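Local coordinates for aerobactin synthase IucA (Klebsiella pneumoniae subsp. pneumoniae, PDB 5JM7), which probably catalyses the ATP-dependent condensation of citrate with an acetylated, hydroxylated lysine during assembly of the siderophore aerobactin, at residues Leu50-Ala55 against Phe67-Val72; Pro175-Arg180 against Trp259-Ser264; Thr203-Glu208 against Ala271-Met276; Gln428-Val433 against Leu443-Cys448. All coordinates share one frame; numbering follows the deposited sequence.

Interaction 1. Residues Leu50-Ala55 against Phe67-Val72; sequences LHFRVA and FPARLV
H51 and R70 form an antiparallel hydrogen-bonded pair in which each residue gives one backbone bond and takes one. H51 N meets R70 O at 2.8 Å in an almost straight line (171° at the hydrogen). The return bond, from R70 N to H51 O, is longer at 3.1 Å. R70 O also takes a CA-H contact from L50 CA at 3.3 Å. Around this ladder the side chains pair off across the strands. The imidazole of H51 swings beside its own backbone N (chi1 -71°), which brings CD2 and NE2 against V72, CD2 lying a close 3.2 Å from V72 CG2. L50 CD2 meets L71 CD1 at 4.0 Å on the other face of the sheet, where F52 also sets its ring atom CE1 3.3 Å from the methyl A69 CB. Further out, L85 of helix 82-96 packs on L50, F52 and A69, and L20 of helix 14-25 touches F52. On the H51 side, Q39 and I41 of the preceding strand touch H51, while the R70 guanidinium leads away from H51 to bond S77 OG. The contact is thus a beta hairpin of strands 49-54 and 64-72, the third and fourth strands of a five-stranded antiparallel meander with helices packed on its apolar face.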
loop_
_atom_site.group_PDB
_atom_site.type_symbol
_atom_site.label_atom_id
_atom_site.label_comp_id
_atom_site.label_asym_id
_atom_site.label_seq_id
_atom_site.Cartn_x
_atom_site.Cartn_y
_atom_site.Cartn_z
ATOM N N LEU A 50 -34.707 23.238 38.199
ATOM C CA LEU A 50 -33.403 23.214 37.544
ATOM C C LEU A 50 -33.412 24.102 36.308
ATOM O O LEU A 50 -34.333 24.025 35.486
ATOM C CB LEU A 50 -33.032 21.786 37.156
ATOM C CG LEU A 50 -32.678 20.854 38.312
ATOM C CD1 LEU A 50 -32.534 19.432 37.809
ATOM C CD2 LEU A 50 -31.380 21.323 38.970
ATOM N N HIS A 51 -32.387 24.937 36.176
ATOM C CA HIS A 51 -32.245 25.837 35.033
ATOM C C HIS A 51 -31.046 25.405 34.199
ATOM O O HIS A 51 -29.980 25.116 34.750
ATOM C CB HIS A 51 -32.065 27.279 35.512
ATOM C CG HIS A 51 -33.298 27.882 36.108
ATOM N ND1 HIS A 51 -34.132 28.726 35.408
ATOM C CD2 HIS A 51 -33.897 27.675 37.303
ATOM C CE1 HIS A 51 -35.145 29.081 36.178
ATOM N NE2 HIS A 51 -35.030 28.450 37.332
ATOM N N PHE A 52 -31.211 25.363 32.879
ATOM C CA PHE A 52 -30.126 24.986 31.986
ATOM C C PHE A 52 -29.972 26.092 30.956
ATOM O O PHE A 52 -30.898 26.344 30.183
ATOM C CB PHE A 52 -30.422 23.660 31.278
ATOM C CG PHE A 52 -30.615 22.463 32.196
ATOM C CD1 PHE A 52 -29.548 21.860 32.833
ATOM C CD2 PHE A 52 -31.902 21.935 32.400
ATOM C CE1 PHE A 52 -29.740 20.731 33.648
ATOM C CE2 PHE A 52 -32.090 20.827 33.223
ATOM C CZ PHE A 52 -31.007 20.223 33.843
ATOM N N ARG A 53 -28.811 26.738 30.914
ATOM C CA ARG A 53 -28.501 27.601 29.783
ATOM C C ARG A 53 -28.457 26.762 28.507
ATOM O O ARG A 53 -27.806 25.712 28.463
ATOM C CB ARG A 53 -27.165 28.318 30.010
ATOM N N VAL A 54 -29.179 27.202 27.476
ATOM C CA VAL A 54 -29.300 26.462 26.221
ATOM C C VAL A 54 -28.304 27.023 25.217
ATOM O O VAL A 54 -28.359 28.210 24.869
ATOM C CB VAL A 54 -30.729 26.532 25.655
ATOM C CG1 VAL A 54 -30.773 25.866 24.278
ATOM C CG2 VAL A 54 -31.712 25.876 26.602
ATOM N N ALA A 55 -27.405 26.168 24.736
ATOM C CA ALA A 55 -26.515 26.546 23.643
ATOM C C ALA A 55 -27.117 26.202 22.286
ATOM O O ALA A 55 -26.933 26.943 21.316
ATOM C CB ALA A 55 -25.155 25.859 23.812
ATOM N N PHE A 67 -23.046 23.778 30.727
ATOM C CA PHE A 67 -23.042 23.405 32.142
ATOM C C PHE A 67 -22.124 24.373 32.900
ATOM O O PHE A 67 -21.287 25.040 32.289
ATOM C CB PHE A 67 -22.644 21.931 32.290
ATOM C CG PHE A 67 -23.647 20.983 31.674
ATOM C CD1 PHE A 67 -24.749 20.560 32.396
ATOM C CD2 PHE A 67 -23.518 20.564 30.348
ATOM C CE1 PHE A 67 -25.696 19.712 31.823
ATOM C CE2 PHE A 67 -24.451 19.717 29.774
ATOM C CZ PHE A 67 -25.544 19.291 30.512
ATOM N N PRO A 68 -22.313 24.497 34.221
ATOM C CA PRO A 68 -23.202 23.687 35.066
ATOM C C PRO A 68 -24.689 24.077 35.015
ATOM O O PRO A 68 -25.069 25.201 34.690
ATOM C CB PRO A 68 -22.636 23.924 36.477
ATOM C CG PRO A 68 -22.089 25.311 36.425
ATOM C CD PRO A 68 -21.641 25.566 34.992
ATOM N N ALA A 69 -25.521 23.093 35.325
ATOM C CA ALA A 69 -26.900 23.351 35.688
ATOM C C ALA A 69 -26.961 24.183 36.963
ATOM O O ALA A 69 -26.028 24.215 37.766
ATOM C CB ALA A 69 -27.646 22.039 35.910
ATOM N N ARG A 70 -28.088 24.852 37.158
ATOM C CA ARG A 70 -28.301 25.630 38.363
ATOM C C ARG A 70 -29.609 25.194 39.003
ATOM O O ARG A 70 -30.545 24.766 38.321
ATOM C CB ARG A 70 -28.309 27.135 38.062
ATOM C CG ARG A 70 -26.967 27.655 37.567
ATOM C CD ARG A 70 -26.998 29.148 37.320
ATOM N NE ARG A 70 -27.224 29.878 38.568
ATOM C CZ ARG A 70 -26.267 30.179 39.444
ATOM N NH1 ARG A 70 -25.009 29.814 39.212
ATOM N NH2 ARG A 70 -26.571 30.847 40.553
ATOM N N LEU A 71 -29.659 25.292 40.327
ATOM C CA LEU A 71 -30.863 25.010 41.099
ATOM C C LEU A 71 -31.380 26.327 41.669
ATOM O O LEU A 71 -30.639 27.046 42.342
ATOM C CB LEU A 71 -30.569 23.987 42.201
ATOM C CG LEU A 71 -31.686 23.554 43.149
ATOM C CD1 LEU A 71 -32.839 22.928 42.369
ATOM C CD2 LEU A 71 -31.142 22.576 44.154
ATOM N N VAL A 72 -32.635 26.657 41.373
ATOM C CA VAL A 72 -33.244 27.906 41.823
ATOM C C VAL A 72 -34.269 27.601 42.901
ATOM O O VAL A 72 -35.237 26.868 42.662
ATOM C CB VAL A 72 -33.883 28.677 40.666
ATOM C CG1 VAL A 72 -34.771 29.763 41.218
ATOM C CG2 VAL A 72 -32.798 29.304 39.836
#

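Interaction 2. Residues Pro175-Arg180 against Trp259-Ser264; sequences PHFPLR and WLPTTS. With SO4 (sulfate ion), chain B.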
loop_
_atom_site.group_PDB
_atom_site.type_symbol
_atom_site.label_atom_id
_atom_site.label_comp_id
_atom_site.label_asym_id
_atom_site.label_seq_id
_atom_site.Cartn_x
_atom_site.Cartn_y
_atom_site.Cartn_z
ATOM N N PRO A 175 -9.366 -1.143 21.118
ATOM C CA PRO A 175 -8.413 -2.249 21.291
ATOM C C PRO A 175 -8.457 -3.203 20.120
ATOM O O PRO A 175 -9.276 -3.048 19.204
ATOM C CB PRO A 175 -8.914 -2.943 22.558
ATOM C CG PRO A 175 -10.408 -2.788 22.432
ATOM C CD PRO A 175 -10.669 -1.471 21.731
ATOM N N HIS A 176 -7.587 -4.207 20.164
ATOM C CA HIS A 176 -7.660 -5.340 19.261
ATOM C C HIS A 176 -7.004 -6.535 19.948
ATOM O O HIS A 176 -6.207 -6.376 20.878
ATOM C CB HIS A 176 -6.995 -5.049 17.920
ATOM C CG HIS A 176 -5.542 -4.732 18.026
ATOM N ND1 HIS A 176 -5.072 -3.462 18.292
ATOM C CD2 HIS A 176 -4.449 -5.527 17.946
ATOM C CE1 HIS A 176 -3.752 -3.483 18.340
ATOM N NE2 HIS A 176 -3.351 -4.725 18.135
ATOM N N PHE A 177 -7.341 -7.732 19.488
ATOM C CA PHE A 177 -6.926 -8.935 20.194
ATOM C C PHE A 177 -7.165 -10.133 19.287
ATOM O O PHE A 177 -7.909 -10.026 18.310
ATOM C CB PHE A 177 -7.685 -9.094 21.521
ATOM C CG PHE A 177 -9.186 -8.978 21.388
ATOM C CD1 PHE A 177 -9.953 -10.062 20.980
ATOM C CD2 PHE A 177 -9.822 -7.791 21.717
ATOM C CE1 PHE A 177 -11.334 -9.953 20.860
ATOM C CE2 PHE A 177 -11.211 -7.672 21.618
ATOM C CZ PHE A 177 -11.971 -8.756 21.183
ATOM N N PRO A 178 -6.521 -11.266 19.570
ATOM C CA PRO A 178 -6.769 -12.474 18.785
ATOM C C PRO A 178 -7.899 -13.287 19.401
ATOM O O PRO A 178 -8.268 -13.110 20.559
ATOM C CB PRO A 178 -5.428 -13.220 18.867
ATOM C CG PRO A 178 -4.893 -12.841 20.234
ATOM C CD PRO A 178 -5.504 -11.502 20.614
ATOM N N LEU A 179 -8.477 -14.161 18.588
ATOM C CA LEU A 179 -9.529 -14.995 19.127
ATOM C C LEU A 179 -8.934 -16.142 19.949
ATOM O O LEU A 179 -7.748 -16.470 19.849
ATOM C CB LEU A 179 -10.391 -15.557 18.002
ATOM C CG LEU A 179 -11.089 -14.517 17.141
ATOM C CD1 LEU A 179 -11.851 -15.216 16.026
ATOM C CD2 LEU A 179 -12.020 -13.614 17.994
ATOM N N ARG A 180 -9.783 -16.754 20.768
ATOM C CA ARG A 180 -9.467 -17.993 21.445
ATOM C C ARG A 180 -10.091 -19.176 20.707
ATOM O O ARG A 180 -11.138 -19.050 20.065
ATOM C CB ARG A 180 -9.953 -17.949 22.885
ATOM C CG ARG A 180 -9.452 -19.125 23.617
ATOM C CD ARG A 180 -9.715 -18.999 25.037
ATOM N NE ARG A 180 -9.013 -20.049 25.751
ATOM C CZ ARG A 180 -8.934 -20.066 27.067
ATOM N NH1 ARG A 180 -9.517 -19.087 27.750
ATOM N NH2 ARG A 180 -8.293 -21.038 27.694
ATOM N N TRP A 259 -8.475 -9.045 15.889
ATOM C CA TRP A 259 -9.882 -8.703 15.759
ATOM C C TRP A 259 -10.149 -7.469 16.596
ATOM O O TRP A 259 -9.583 -7.321 17.683
ATOM C CB TRP A 259 -10.767 -9.842 16.257
ATOM C CG TRP A 259 -10.758 -11.011 15.347
ATOM C CD1 TRP A 259 -9.844 -12.032 15.336
ATOM C CD2 TRP A 259 -11.722 -11.312 14.329
ATOM N NE1 TRP A 259 -10.166 -12.932 14.351
ATOM C CE2 TRP A 259 -11.315 -12.518 13.720
ATOM C CE3 TRP A 259 -12.881 -10.671 13.865
ATOM C CZ2 TRP A 259 -12.023 -13.100 12.668
ATOM C CZ3 TRP A 259 -13.581 -11.240 12.815
ATOM C CH2 TRP A 259 -13.152 -12.450 12.234
ATOM N N LEU A 260 -11.005 -6.591 16.104
ATOM C CA LEU A 260 -11.324 -5.453 16.952
ATOM C C LEU A 260 -12.827 -5.370 17.199
ATOM O O LEU A 260 -13.632 -5.578 16.274
ATOM C CB LEU A 260 -10.794 -4.152 16.347
ATOM C CG LEU A 260 -11.134 -3.729 14.921
ATOM C CD1 LEU A 260 -12.506 -3.052 14.836
ATOM C CD2 LEU A 260 -10.032 -2.838 14.343
ATOM N N PRO A 261 -13.235 -5.101 18.436
ATOM C CA PRO A 261 -14.667 -4.967 18.723
ATOM C C PRO A 261 -15.257 -3.758 18.014
ATOM O O PRO A 261 -14.620 -2.707 17.894
ATOM C CB PRO A 261 -14.709 -4.817 20.243
ATOM C CG PRO A 261 -13.378 -4.256 20.602
ATOM C CD PRO A 261 -12.394 -4.806 19.610
ATOM N N THR A 262 -16.480 -3.933 17.509
ATOM C CA THR A 262 -17.233 -2.899 16.816
ATOM C C THR A 262 -18.198 -2.255 17.808
ATOM O O THR A 262 -18.123 -2.506 19.014
ATOM C CB THR A 262 -17.970 -3.485 15.621
ATOM O OG1 THR A 262 -18.954 -4.421 16.078
ATOM C CG2 THR A 262 -16.993 -4.204 14.725
ATOM N N THR A 263 -19.104 -1.399 17.307
ATOM C CA THR A 263 -20.057 -0.711 18.183
ATOM C C THR A 263 -20.839 -1.680 19.056
ATOM O O THR A 263 -21.206 -1.341 20.185
ATOM C CB THR A 263 -21.034 0.162 17.358
ATOM O OG1 THR A 263 -21.659 -0.631 16.336
ATOM C CG2 THR A 263 -20.332 1.356 16.708
ATOM N N SER A 264 -21.080 -2.892 18.564
ATOM C CA SER A 264 -21.861 -3.875 19.310
ATOM C C SER A 264 -21.052 -4.545 20.428
ATOM O O SER A 264 -21.641 -5.038 21.406
ATOM C CB SER A 264 -22.391 -4.927 18.336
ATOM O OG SER A 264 -23.085 -5.966 18.994
HETATM S S SO4 B . -24.611 -6.239 15.902
HETATM O O1 SO4 B . -25.508 -5.128 16.086
HETATM O O2 SO4 B . -25.148 -7.138 14.943
HETATM O O3 SO4 B . -23.370 -5.738 15.393
HETATM O O4 SO4 B . -24.408 -6.918 17.153
#
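L179 lays its branched end over the indole of W259. Its CG sits 3.6 Å from the centroid of the five-membered ring, 29° off the normal, in a CH-pi contact, and CD1 rides over the same face nearer the rim, 3.3 Å from W259 NE1. A second bump, the ring of P261, fits into the angle between P175 and F177: P261 CG lies 3.8 Å from P175 CG, and P261 CD is 3.7 Å from F177 CE2. The phenyl ring is folded back between its own backbone N and carbonyl carbon (chi1 51°), placing one face beneath W259 O, 4.0 Å above the ring plane. Backbone bonds lock the shapes together, F177 N to W259 O at 2.9 Å and W259 N to F177 O at 2.7 Å. This is the one bridge between the two segments, whose short strands stand at 99°; L179 pairs instead with A255. H176 NE2 bonds E133 of the second subunit. S264 OG lies by a sulfate, probably from the crystallisation liquor, at a modelled length too short to be trusted; S267, K278 and R349 also bond it. Proline, leucine and aromatic surfaces thus make up the strand junction, whereas the hydroxyls and basic groups beyond are consistent with an anion-binding pocket.

Interaction 3. Residues Thr203-Glu208 against Ala271-Met276; sequences TRFAAE and ATSRDM
E208 clasps R274 with both carboxylate oxygens. Its chain runs extended from the helix, so that OE1 accepts R274 N at 2.9 Å from the syn side, though well out of the carboxylate plane. R274 is itself extended as far as NE, where the guanidinium turns across the chain (chi4 81°) and brings NH1 back to OE2 in a salt bridge; the modelled 2.5 Å between R274 NH1 and E208 OE2 is suspiciously short. R204 reaches out one turn earlier and bends at chi3 (67°), which drops NH2 to 3.1 Å from D275 OD2. The oxygen lies in the guanidinium plane of R204 but is approached from above its own carboxylate, and R201 pairs with the same OD2. R274 CB lies over one face of the R204 guanidinium. F205 turns an edge to D275, CD1 being 4.1 Å from D275 CB. S273 OG donates to D275 O at 2.8 Å and is also bonded by N209, and a water appears to bridge E208 O and T272 OG1. Helix 198-209 thus packs on the start of strand 275-279, with L348 of strand 345-350 against F205 and strands 177-185 and 221-226 touching the helix; L214 and P211 of the third subunit pack on R204 and R274.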
loop_
_atom_site.group_PDB
_atom_site.type_symbol
_atom_site.label_atom_id
_atom_site.label_comp_id
_atom_site.label_asym_id
_atom_site.label_seq_id
_atom_site.Cartn_x
_atom_site.Cartn_y
_atom_site.Cartn_z
ATOM N N THR A 203 -13.454 -24.632 8.705
ATOM C CA THR A 203 -12.150 -24.799 8.069
ATOM C C THR A 203 -11.690 -23.513 7.388
ATOM O O THR A 203 -10.543 -23.090 7.575
ATOM C CB THR A 203 -12.194 -25.946 7.057
ATOM O OG1 THR A 203 -12.383 -27.187 7.745
ATOM C CG2 THR A 203 -10.911 -25.991 6.236
ATOM N N ARG A 204 -12.568 -22.866 6.590
ATOM C CA ARG A 204 -12.141 -21.630 5.927
ATOM C C ARG A 204 -11.883 -20.526 6.939
ATOM O O ARG A 204 -10.915 -19.767 6.807
ATOM C CB ARG A 204 -13.165 -21.144 4.913
ATOM C CG ARG A 204 -12.640 -19.976 4.083
ATOM C CD ARG A 204 -13.693 -19.333 3.176
ATOM N NE ARG A 204 -14.733 -18.670 3.965
ATOM C CZ ARG A 204 -15.808 -18.091 3.450
ATOM N NH1 ARG A 204 -15.992 -18.101 2.149
ATOM N NH2 ARG A 204 -16.700 -17.510 4.233
ATOM N N PHE A 205 -12.723 -20.440 7.970
ATOM C CA PHE A 205 -12.533 -19.421 8.998
ATOM C C PHE A 205 -11.185 -19.609 9.705
ATOM O O PHE A 205 -10.397 -18.665 9.825
ATOM C CB PHE A 205 -13.706 -19.474 9.986
ATOM C CG PHE A 205 -13.743 -18.328 10.969
ATOM C CD1 PHE A 205 -14.272 -17.097 10.590
ATOM C CD2 PHE A 205 -13.265 -18.483 12.268
ATOM C CE1 PHE A 205 -14.318 -16.031 11.494
ATOM C CE2 PHE A 205 -13.286 -17.422 13.166
ATOM C CZ PHE A 205 -13.829 -16.197 12.784
ATOM N N ALA A 206 -10.878 -20.840 10.124
ATOM C CA ALA A 206 -9.633 -21.092 10.848
ATOM C C ALA A 206 -8.406 -20.919 9.946
ATOM O O ALA A 206 -7.387 -20.367 10.378
ATOM C CB ALA A 206 -9.667 -22.493 11.455
ATOM N N ALA A 207 -8.494 -21.356 8.683
ATOM C CA ALA A 207 -7.382 -21.168 7.755
ATOM C C ALA A 207 -7.046 -19.691 7.562
ATOM O O ALA A 207 -5.868 -19.312 7.573
ATOM C CB ALA A 207 -7.697 -21.824 6.413
ATOM N N GLU A 208 -8.062 -18.834 7.416
ATOM C CA GLU A 208 -7.803 -17.410 7.218
ATOM C C GLU A 208 -7.278 -16.741 8.483
ATOM O O GLU A 208 -6.397 -15.883 8.407
ATOM C CB GLU A 208 -9.065 -16.697 6.744
ATOM C CG GLU A 208 -9.507 -17.049 5.352
ATOM C CD GLU A 208 -10.797 -16.338 4.927
ATOM O OE1 GLU A 208 -11.465 -15.665 5.764
ATOM O OE2 GLU A 208 -11.151 -16.487 3.741
ATOM N N ALA A 271 -9.865 -7.250 9.335
ATOM C CA ALA A 271 -9.768 -6.706 7.992
ATOM C C ALA A 271 -9.408 -7.751 6.946
ATOM O O ALA A 271 -9.721 -7.546 5.767
ATOM C CB ALA A 271 -8.758 -5.567 7.969
ATOM N N THR A 272 -8.758 -8.864 7.339
ATOM C CA THR A 272 -8.350 -9.898 6.387
ATOM C C THR A 272 -9.270 -11.121 6.379
ATOM O O THR A 272 -9.052 -12.033 5.570
ATOM C CB THR A 272 -6.897 -10.346 6.652
ATOM O OG1 THR A 272 -6.760 -10.812 7.996
ATOM C CG2 THR A 272 -5.909 -9.197 6.404
ATOM N N SER A 273 -10.297 -11.165 7.225
ATOM C CA SER A 273 -11.214 -12.298 7.247
ATOM C C SER A 273 -12.402 -12.056 6.305
ATOM O O SER A 273 -12.976 -10.956 6.273
ATOM C CB SER A 273 -11.710 -12.546 8.671
ATOM O OG SER A 273 -12.575 -13.667 8.692
ATOM N N ARG A 274 -12.771 -13.083 5.532
ATOM C CA ARG A 274 -13.985 -12.974 4.728
ATOM C C ARG A 274 -15.253 -12.957 5.582
ATOM O O ARG A 274 -16.331 -12.616 5.076
ATOM C CB ARG A 274 -14.059 -14.112 3.702
ATOM C CG ARG A 274 -13.100 -13.946 2.544
ATOM C CD ARG A 274 -13.247 -15.061 1.506
ATOM N NE ARG A 274 -12.364 -14.847 0.358
ATOM C CZ ARG A 274 -11.068 -15.154 0.348
ATOM N NH1 ARG A 274 -10.508 -15.688 1.430
ATOM N NH2 ARG A 274 -10.324 -14.933 -0.734
ATOM N N ASP A 275 -15.143 -13.278 6.870
ATOM C CA ASP A 275 -16.281 -13.286 7.770
ATOM C C ASP A 275 -16.017 -12.382 8.964
ATOM O O ASP A 275 -14.897 -12.349 9.501
ATOM C CB ASP A 275 -16.569 -14.709 8.228
ATOM C CG ASP A 275 -17.300 -15.521 7.172
ATOM O OD1 ASP A 275 -18.031 -14.906 6.333
ATOM O OD2 ASP A 275 -17.141 -16.757 7.172
ATOM N N MET A 276 -17.042 -11.629 9.350
ATOM C CA MET A 276 -17.096 -11.030 10.670
ATOM C C MET A 276 -17.705 -12.067 11.589
ATOM O O MET A 276 -18.176 -13.107 11.133
ATOM C CB MET A 276 -17.894 -9.729 10.646
ATOM C CG MET A 276 -17.261 -8.701 9.739
ATOM S SD MET A 276 -18.067 -7.094 9.665
ATOM C CE MET A 276 -17.587 -6.529 11.284
HETATM O O HOH W 1 -7.716 -13.076 8.633
#

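Interaction 4. Residues Gln428-Val433 against Leu443-Cys448; sequences QQNILV and LIYRDC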
loop_
_atom_site.group_PDB
_atom_site.type_symbol
_atom_site.label_atom_id
_atom_site.label_comp_id
_atom_site.label_asym_id
_atom_site.label_seq_id
_atom_site.Cartn_x
_atom_site.Cartn_y
_atom_site.Cartn_z
ATOM N N GLN A 428 -29.502 3.206 14.287
ATOM C CA GLN A 428 -28.410 3.981 13.741
ATOM C C GLN A 428 -27.112 3.159 13.668
ATOM O O GLN A 428 -26.300 3.361 12.755
ATOM C CB GLN A 428 -28.306 5.220 14.614
ATOM C CG GLN A 428 -27.524 6.392 14.164
ATOM C CD GLN A 428 -27.833 7.537 15.075
ATOM O OE1 GLN A 428 -28.769 7.457 15.852
ATOM N NE2 GLN A 428 -27.022 8.545 15.059
ATOM N N GLN A 429 -26.913 2.192 14.571
ATOM C CA GLN A 429 -25.710 1.383 14.452
ATOM C C GLN A 429 -25.876 0.235 13.460
ATOM O O GLN A 429 -24.899 -0.482 13.214
ATOM C CB GLN A 429 -25.237 0.808 15.806
ATOM C CG GLN A 429 -26.093 -0.296 16.417
ATOM C CD GLN A 429 -25.472 -0.886 17.700
ATOM O OE1 GLN A 429 -24.608 -0.268 18.334
ATOM N NE2 GLN A 429 -25.909 -2.090 18.073
ATOM N N ASN A 430 -27.068 0.049 12.876
ATOM C CA ASN A 430 -27.251 -0.938 11.815
ATOM C C ASN A 430 -27.027 -0.373 10.424
ATOM O O ASN A 430 -27.113 -1.131 9.449
ATOM C CB ASN A 430 -28.660 -1.549 11.824
ATOM C CG ASN A 430 -28.933 -2.375 13.048
ATOM O OD1 ASN A 430 -28.021 -2.704 13.805
ATOM N ND2 ASN A 430 -30.181 -2.802 13.198
ATOM N N ILE A 431 -26.772 0.925 10.295
ATOM C CA ILE A 431 -26.673 1.581 8.994
ATOM C C ILE A 431 -25.227 1.960 8.746
ATOM O O ILE A 431 -24.634 2.735 9.520
ATOM C CB ILE A 431 -27.576 2.820 8.893
ATOM C CG1 ILE A 431 -29.041 2.400 8.905
ATOM C CG2 ILE A 431 -27.250 3.606 7.648
ATOM C CD1 ILE A 431 -29.956 3.542 9.012
ATOM N N LEU A 432 -24.668 1.406 7.665
ATOM C CA LEU A 432 -23.320 1.712 7.204
ATOM C C LEU A 432 -23.456 2.578 5.959
ATOM O O LEU A 432 -23.998 2.131 4.936
ATOM C CB LEU A 432 -22.530 0.439 6.886
ATOM C CG LEU A 432 -22.362 -0.494 8.085
ATOM C CD1 LEU A 432 -21.650 -1.780 7.684
ATOM C CD2 LEU A 432 -21.655 0.215 9.216
ATOM N N VAL A 433 -22.968 3.807 6.038
ATOM C CA VAL A 433 -23.072 4.728 4.923
ATOM C C VAL A 433 -21.822 4.513 4.081
ATOM O O VAL A 433 -20.702 4.731 4.551
ATOM C CB VAL A 433 -23.205 6.177 5.406
ATOM C CG1 VAL A 433 -23.318 7.107 4.213
ATOM C CG2 VAL A 433 -24.410 6.318 6.351
ATOM N N LEU A 443 -25.428 2.043 0.487
ATOM C CA LEU A 443 -25.848 1.606 1.806
ATOM C C LEU A 443 -25.456 0.151 2.026
ATOM O O LEU A 443 -25.650 -0.696 1.149
ATOM C CB LEU A 443 -27.379 1.741 1.975
ATOM C CG LEU A 443 -27.948 1.145 3.268
ATOM C CD1 LEU A 443 -27.453 1.888 4.526
ATOM C CD2 LEU A 443 -29.468 1.077 3.233
ATOM N N ILE A 444 -24.950 -0.151 3.213
ATOM C CA ILE A 444 -24.811 -1.532 3.664
ATOM C C ILE A 444 -25.583 -1.663 4.972
ATOM O O ILE A 444 -25.332 -0.910 5.925
ATOM C CB ILE A 444 -23.343 -1.943 3.843
ATOM C CG1 ILE A 444 -22.613 -1.928 2.497
ATOM C CG2 ILE A 444 -23.260 -3.342 4.424
ATOM C CD1 ILE A 444 -21.114 -2.076 2.598
ATOM N N TYR A 445 -26.533 -2.599 5.014
ATOM C CA TYR A 445 -27.278 -2.876 6.234
ATOM C C TYR A 445 -26.667 -4.095 6.926
ATOM O O TYR A 445 -26.262 -5.057 6.260
ATOM C CB TYR A 445 -28.753 -3.128 5.920
ATOM C CG TYR A 445 -29.582 -3.404 7.149
ATOM C CD1 TYR A 445 -30.063 -2.357 7.942
ATOM C CD2 TYR A 445 -29.849 -4.702 7.546
ATOM C CE1 TYR A 445 -30.819 -2.616 9.093
ATOM C CE2 TYR A 445 -30.573 -4.969 8.688
ATOM C CZ TYR A 445 -31.060 -3.933 9.461
ATOM O OH TYR A 445 -31.785 -4.245 10.597
ATOM N N ARG A 446 -26.558 -4.044 8.254
ATOM C CA ARG A 446 -26.151 -5.219 9.024
ATOM C C ARG A 446 -27.028 -5.340 10.260
ATOM O O ARG A 446 -27.602 -4.360 10.735
ATOM C CB ARG A 446 -24.683 -5.183 9.502
ATOM C CG ARG A 446 -24.464 -4.094 10.474
ATOM C CD ARG A 446 -23.069 -4.031 11.104
ATOM N NE ARG A 446 -23.061 -2.854 11.965
ATOM C CZ ARG A 446 -21.974 -2.280 12.455
ATOM N NH1 ARG A 446 -20.777 -2.757 12.148
ATOM N NH2 ARG A 446 -22.094 -1.191 13.209
ATOM N N ASP A 447 -27.075 -6.568 10.775
ATOM C CA ASP A 447 -27.827 -7.062 11.927
ATOM C C ASP A 447 -29.129 -7.654 11.422
ATOM O O ASP A 447 -30.207 -7.078 11.603
ATOM C CB ASP A 447 -28.102 -6.003 12.995
ATOM C CG ASP A 447 -28.658 -6.611 14.267
ATOM O OD1 ASP A 447 -28.770 -7.851 14.342
ATOM O OD2 ASP A 447 -28.958 -5.863 15.209
ATOM N N CYS A 448 -29.025 -8.824 10.789
ATOM C CA CYS A 448 -30.174 -9.524 10.238
ATOM C C CYS A 448 -31.164 -9.977 11.301
ATOM O O CYS A 448 -32.244 -10.458 10.953
ATOM C CB CYS A 448 -29.675 -10.704 9.430
ATOM S SG CYS A 448 -28.737 -10.155 7.998
#
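R446 grips the carbonyl of Q429 side-on with two nitrogens. NH2 lies 2.9 Å and NE 3.3 Å from Q429 O, and the oxygen sits close to the guanidinium plane, so the double grip should fix the rotation of the group. The chain starts between its own backbone N and carbonyl carbon (chi1 65°) and then runs extended to NE, carrying the guanidinium across to the loop carbonyl of Q429. NH1 forms a salt bridge with E142, leaving the guanidinium tied to both a carbonyl and a carboxylate. Backbone bonds continue the join: R446 N to N430 O at 3.2 Å, then L432 N to I444 O and I444 N to L432 O, both 3.0 Å. N430 and Y445 lie alongside, pointing the same way with amide and ring planes nearly perpendicular (83°). Both N430 ND2 and Y445 OH donate to L425 O, which holds the two side chains together at their polar ends. D447 CB lies 3.4 Å from N430 OD1, the carboxylate and amide planes being nearly perpendicular; the D447 side chain is about 4 Å from a sulfate, probably from the crystallisation liquor. Apolar contacts fill in on the two faces. L432 sets CD2 over the R446 guanidinium and brings CB to 3.9 Å from I444 CB, while on the other face I431 CG2 meets L443 CD1 at 3.6 Å. This hairpin of strands 431-436 and 439-445 occupies the middle of a mixed four-stranded sheet, between strands 322-324 and 360-363, with S490 of helix 475-500 against I431.

Interactions 1 and 4 are both antiparallel hairpins, but they differ in depth: the centre of interaction 1, in the N-terminal sheet, lies about 30 Å from the centre of the chain, whereas interaction 4 is buried, its centre about 8 Å from that of the chain, and adds an arginine clamp to its ladder. Interactions 2 and 3 reach the same sheet and touch through W259, which packs on F205 and D275, and through L179 against F205. Interaction 2 is mainly apolar, interaction 3 mainly ionic at a partly exposed edge that meets another subunit. T263 of interaction 2 touches R446 of interaction 4, linking the two family regions near the sulfate. Interaction 1 touches none of the others.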